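Local coordinates for amino acid ABC superfamily ATP binding cassette transporter, binding protein (Streptococcus pneumoniae, PDB 4H5G) that probably captures L-arginine outside the cell and delivers it to a membrane-bound ABC transporter for uptake, at residues L121-E135 with L142-A156. Residues are numbered along the deposited sequence; the frame is centred on the assembly and turned at random.
Sequences LESANIAAQKGTVPE and LPKAQLTSLTNMGEA. With ARG (arginine), chain L; SO4 (sulfate ion), chain C.
With chi1 at -177° and the chain extended beyond CG, Gln129 carries its amide past the end of its strand to Thr151, where NE2 donates to the backbone O at 3.0 Å, the acceptor lying in the amide plane. That bond helps fix the rotation of the amide, leaving OE1 turned to NH2 of the bound arginine, also at 3.0 Å, while Met153 CE packs against Gln129 CB. Glu135 is likewise extended, CG trans to its own N, and reaches back to Ser149: OG donates to the anti lone pair of OE1 over 2.6 Å. The other oxygen, OE2, takes Gly131 N from above the carboxylate plane, so one carboxylate ties the turn after strand 125-129 to the neighbouring strand. The two strands run parallel and are joined through helix 133-141, a beta-alpha-beta unit at one edge of the five-stranded sheet in a lobe of this type II periplasmic binding protein fold. Their ladder runs from Ile126 N to Gln146 O through to Lys130 N, which bonds to Leu150 O. Beneath helix 133-141, Leu147 CD1 lies over the backbone between Ile126 and Ala128 and touches Ala128 CB at 4.0 Å. Farther along this face, Ile126 CD1 touches both Leu142 CD1 and Ala145 CB, the Ile126 and Leu142 side chains crossing nearly at right angles. On the other face Ala127 CB meets Leu150 CD1 and Ala156 CB. At the far end, Glu122 OE2 forms a salt bridge with Lys144 NZ at 3.4 Å, and a water links the same oxygen to Lys144 N. Beyond the ladder's ligand end, Val133 N donates to OXT of the arginine at 2.9 Å, and Asp171 and Asp21 also bond the ligand.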
# COMPACT_ATOMS: atom_id res chain seq x y z
N LEU A 121 20.49 -1.05 13.05
CA LEU A 121 19.11 -1.56 12.98
C LEU A 121 19.07 -3.02 13.35
O LEU A 121 18.09 -3.51 13.91
CB LEU A 121 18.54 -1.39 11.58
CG LEU A 121 18.18 0.00 11.12
CD1 LEU A 121 17.81 -0.01 9.65
CD2 LEU A 121 17.04 0.56 11.96
N GLU A 122 20.15 -3.71 13.01
CA GLU A 122 20.30 -5.13 13.28
C GLU A 122 20.15 -5.45 14.76
O GLU A 122 19.73 -6.54 15.13
CB GLU A 122 21.69 -5.56 12.80
CG GLU A 122 21.81 -6.99 12.39
CD GLU A 122 23.25 -7.32 12.03
OE1 GLU A 122 24.16 -6.91 12.79
OE2 GLU A 122 23.46 -7.97 10.98
N SER A 123 20.49 -4.49 15.61
CA SER A 123 20.34 -4.69 17.06
C SER A 123 19.06 -4.05 17.61
O SER A 123 18.87 -3.99 18.82
CB SER A 123 21.57 -4.19 17.82
OG SER A 123 22.16 -3.07 17.18
N ALA A 124 18.19 -3.59 16.73
CA ALA A 124 16.96 -2.92 17.15
C ALA A 124 15.76 -3.85 17.10
O ALA A 124 15.81 -4.92 16.48
CB ALA A 124 16.72 -1.69 16.30
N ASN A 125 14.67 -3.46 17.76
CA ASN A 125 13.39 -4.13 17.58
C ASN A 125 12.70 -3.56 16.36
O ASN A 125 12.27 -2.41 16.36
CB ASN A 125 12.51 -3.95 18.82
CG ASN A 125 13.09 -4.59 20.04
OD1 ASN A 125 13.77 -5.61 19.94
ND2 ASN A 125 12.86 -3.99 21.21
N ILE A 126 12.61 -4.37 15.30
CA ILE A 126 12.02 -3.92 14.05
C ILE A 126 10.63 -4.52 13.90
O ILE A 126 10.42 -5.69 14.26
CB ILE A 126 12.92 -4.32 12.85
CG1 ILE A 126 14.33 -3.73 13.02
CG2 ILE A 126 12.30 -3.87 11.52
CD1 ILE A 126 15.27 -4.03 11.86
N ALA A 127 9.69 -3.72 13.40
CA ALA A 127 8.36 -4.21 13.06
C ALA A 127 8.12 -4.07 11.55
O ALA A 127 8.61 -3.15 10.91
CB ALA A 127 7.29 -3.46 13.84
N ALA A 128 7.35 -5.00 10.98
CA ALA A 128 6.92 -4.88 9.59
C ALA A 128 5.57 -5.56 9.45
O ALA A 128 5.15 -6.29 10.35
CB ALA A 128 7.93 -5.50 8.65
N GLN A 129 4.90 -5.33 8.33
CA GLN A 129 3.53 -5.83 8.15
C GLN A 129 3.54 -7.24 7.57
O GLN A 129 4.26 -7.53 6.62
CB GLN A 129 2.75 -4.89 7.24
CG GLN A 129 1.29 -5.25 7.04
CD GLN A 129 0.49 -4.09 6.49
OE1 GLN A 129 0.98 -3.32 5.66
NE2 GLN A 129 -0.75 -3.95 6.97
N LYS A 130 2.72 -8.13 8.15
CA LYS A 130 2.62 -9.51 7.67
C LYS A 130 2.24 -9.56 6.22
O LYS A 130 1.32 -8.86 5.80
CB LYS A 130 1.53 -10.27 8.45
CG LYS A 130 1.91 -10.59 9.89
CD LYS A 130 0.82 -11.41 10.60
CE LYS A 130 1.28 -11.78 12.01
NZ LYS A 130 0.28 -12.58 12.77
N GLY A 131 2.93 -10.41 5.47
CA GLY A 131 2.61 -10.67 4.08
C GLY A 131 3.12 -9.61 3.11
O GLY A 131 2.63 -9.54 1.99
N THR A 132 4.11 -8.81 3.52
CA THR A 132 4.56 -7.68 2.69
C THR A 132 6.02 -7.74 2.25
O THR A 132 6.84 -8.46 2.82
CB THR A 132 4.34 -6.30 3.38
OG1 THR A 132 5.26 -6.16 4.47
CG2 THR A 132 2.89 -6.13 3.87
N VAL A 133 6.32 -6.94 1.23
CA VAL A 133 7.70 -6.74 0.77
C VAL A 133 8.62 -6.15 1.85
O VAL A 133 9.70 -6.69 2.08
CB VAL A 133 7.76 -5.95 -0.57
CG1 VAL A 133 9.20 -5.60 -0.95
CG2 VAL A 133 7.09 -6.78 -1.68
N PRO A 134 8.20 -5.07 2.55
CA PRO A 134 9.07 -4.58 3.63
C PRO A 134 9.36 -5.63 4.70
O PRO A 134 10.45 -5.62 5.29
CB PRO A 134 8.27 -3.41 4.21
CG PRO A 134 7.44 -2.93 3.07
CD PRO A 134 7.05 -4.17 2.31
N GLU A 135 8.41 -6.53 4.96
CA GLU A 135 8.64 -7.63 5.89
C GLU A 135 9.69 -8.60 5.35
O GLU A 135 10.65 -8.96 6.05
CB GLU A 135 7.34 -8.39 6.17
CG GLU A 135 7.51 -9.56 7.13
CD GLU A 135 6.30 -10.48 7.16
OE1 GLU A 135 5.95 -11.00 8.25
OE2 GLU A 135 5.68 -10.69 6.10
N LEU A 142 18.24 -8.46 7.04
CA LEU A 142 18.60 -8.33 8.45
C LEU A 142 18.15 -9.52 9.29
O LEU A 142 17.39 -9.34 10.24
CB LEU A 142 18.00 -7.04 9.02
CG LEU A 142 18.40 -5.74 8.32
CD1 LEU A 142 17.54 -4.59 8.83
CD2 LEU A 142 19.88 -5.44 8.55
N PRO A 143 18.61 -10.74 8.95
CA PRO A 143 18.16 -11.96 9.65
C PRO A 143 18.48 -11.98 11.14
O PRO A 143 17.88 -12.77 11.87
CB PRO A 143 18.93 -13.07 8.93
CG PRO A 143 20.10 -12.39 8.31
CD PRO A 143 19.56 -11.07 7.87
N LYS A 144 19.40 -11.14 11.59
CA LYS A 144 19.81 -11.17 12.99
C LYS A 144 19.01 -10.20 13.85
O LYS A 144 19.22 -10.12 15.06
CB LYS A 144 21.31 -10.89 13.11
CG LYS A 144 22.15 -11.95 12.42
CD LYS A 144 23.63 -11.74 12.68
CE LYS A 144 24.29 -11.01 11.52
NZ LYS A 144 25.60 -10.45 11.93
N ALA A 145 18.09 -9.47 13.22
CA ALA A 145 17.28 -8.51 13.96
C ALA A 145 16.04 -9.18 14.54
O ALA A 145 15.50 -10.13 13.96
CB ALA A 145 16.90 -7.33 13.07
N GLN A 146 15.60 -8.70 15.69
CA GLN A 146 14.33 -9.10 16.28
C GLN A 146 13.21 -8.49 15.47
O GLN A 146 12.92 -7.29 15.61
CB GLN A 146 14.22 -8.60 17.72
CG GLN A 146 15.29 -9.13 18.65
CD GLN A 146 15.28 -10.64 18.75
OE1 GLN A 146 14.22 -11.26 18.74
NE2 GLN A 146 16.47 -11.23 18.83
N LEU A 147 12.57 -9.29 14.63
CA LEU A 147 11.49 -8.78 13.79
C LEU A 147 10.14 -9.17 14.36
O LEU A 147 9.89 -10.35 14.59
CB LEU A 147 11.62 -9.33 12.37
CG LEU A 147 10.46 -9.00 11.43
CD1 LEU A 147 10.28 -7.49 11.23
CD2 LEU A 147 10.65 -9.70 10.07
N THR A 148 9.29 -8.19 14.58
CA THR A 148 7.91 -8.45 14.98
C THR A 148 7.03 -8.21 13.76
O THR A 148 6.97 -7.10 13.24
CB THR A 148 7.46 -7.51 16.11
OG1 THR A 148 8.29 -7.72 17.27
CG2 THR A 148 6.00 -7.76 16.48
N SER A 149 6.33 -9.25 13.29
CA SER A 149 5.44 -9.07 12.14
C SER A 149 4.04 -8.81 12.67
O SER A 149 3.53 -9.56 13.49
CB SER A 149 5.45 -10.32 11.25
OG SER A 149 6.71 -10.52 10.65
N LEU A 150 3.41 -7.74 12.19
CA LEU A 150 2.09 -7.36 12.67
C LEU A 150 1.11 -7.29 11.52
O LEU A 150 1.47 -6.90 10.42
CB LEU A 150 2.17 -6.01 13.39
CG LEU A 150 3.04 -6.13 14.65
CD1 LEU A 150 3.52 -4.77 15.09
CD2 LEU A 150 2.26 -6.81 15.76
N THR A 151 -0.14 -7.67 11.77
CA THR A 151 -1.13 -7.67 10.70
C THR A 151 -1.47 -6.27 10.19
O THR A 151 -1.54 -6.04 8.99
CB THR A 151 -2.42 -8.36 11.18
OG1 THR A 151 -2.13 -9.70 11.58
CG2 THR A 151 -3.45 -8.39 10.08
N ASN A 152 -1.68 -5.33 11.11
CA ASN A 152 -2.16 -3.97 10.82
C ASN A 152 -1.03 -2.95 10.97
O ASN A 152 -0.34 -2.96 11.99
CB ASN A 152 -3.29 -3.62 11.80
CG ASN A 152 -4.01 -2.31 11.47
OD1 ASN A 152 -3.54 -1.21 11.78
ND2 ASN A 152 -5.18 -2.44 10.87
N MET A 153 -0.84 -2.07 9.99
CA MET A 153 0.24 -1.07 10.06
C MET A 153 0.05 -0.08 11.21
O MET A 153 1.03 0.36 11.81
CB MET A 153 0.42 -0.32 8.73
CG MET A 153 1.54 0.73 8.77
SD MET A 153 3.14 0.03 9.28
CE MET A 153 3.52 -0.96 7.84
N GLY A 154 -1.20 0.27 11.51
CA GLY A 154 -1.48 1.17 12.63
C GLY A 154 -0.99 0.60 13.94
O GLY A 154 -0.50 1.33 14.81
N GLU A 155 -1.12 -0.72 14.10
CA GLU A 155 -0.64 -1.38 15.32
C GLU A 155 0.88 -1.36 15.40
O GLU A 155 1.45 -1.16 16.48
CB GLU A 155 -1.19 -2.81 15.42
CG GLU A 155 -0.59 -3.64 16.57
CD GLU A 155 -0.91 -3.09 17.96
OE1 GLU A 155 -1.87 -2.31 18.11
OE2 GLU A 155 -0.18 -3.45 18.92
N ALA A 156 1.55 -1.52 14.25
CA ALA A 156 3.01 -1.43 14.23
C ALA A 156 3.45 -0.06 14.72
O ALA A 156 4.37 0.06 15.53
CB ALA A 156 3.55 -1.70 12.83
N ARG L . 4.07 -2.42 -0.89
CA ARG L . 4.10 -3.50 0.12
C ARG L . 3.66 -4.81 -0.48
O ARG L . 3.02 -4.87 -1.55
CB ARG L . 3.21 -3.14 1.32
CG ARG L . 1.79 -2.71 0.96
CD ARG L . 0.90 -2.60 2.21
NE ARG L . -0.41 -2.02 1.90
CZ ARG L . -1.36 -1.75 2.79
NH1 ARG L . -2.52 -1.22 2.39
NH2 ARG L . -1.16 -2.03 4.07
OXT ARG L . 3.93 -5.87 0.10
S SO4 C . -1.34 -9.66 15.08
O1 SO4 C . -0.67 -8.57 14.39
O2 SO4 C . -0.35 -10.65 15.50
O3 SO4 C . -2.02 -9.11 16.25
O4 SO4 C . -2.31 -10.29 14.19
O HOH W 1 17.46 -6.97 17.14
O HOH W 2 21.43 -9.64 9.86
O HOH W 3 -1.19 -7.88 6.92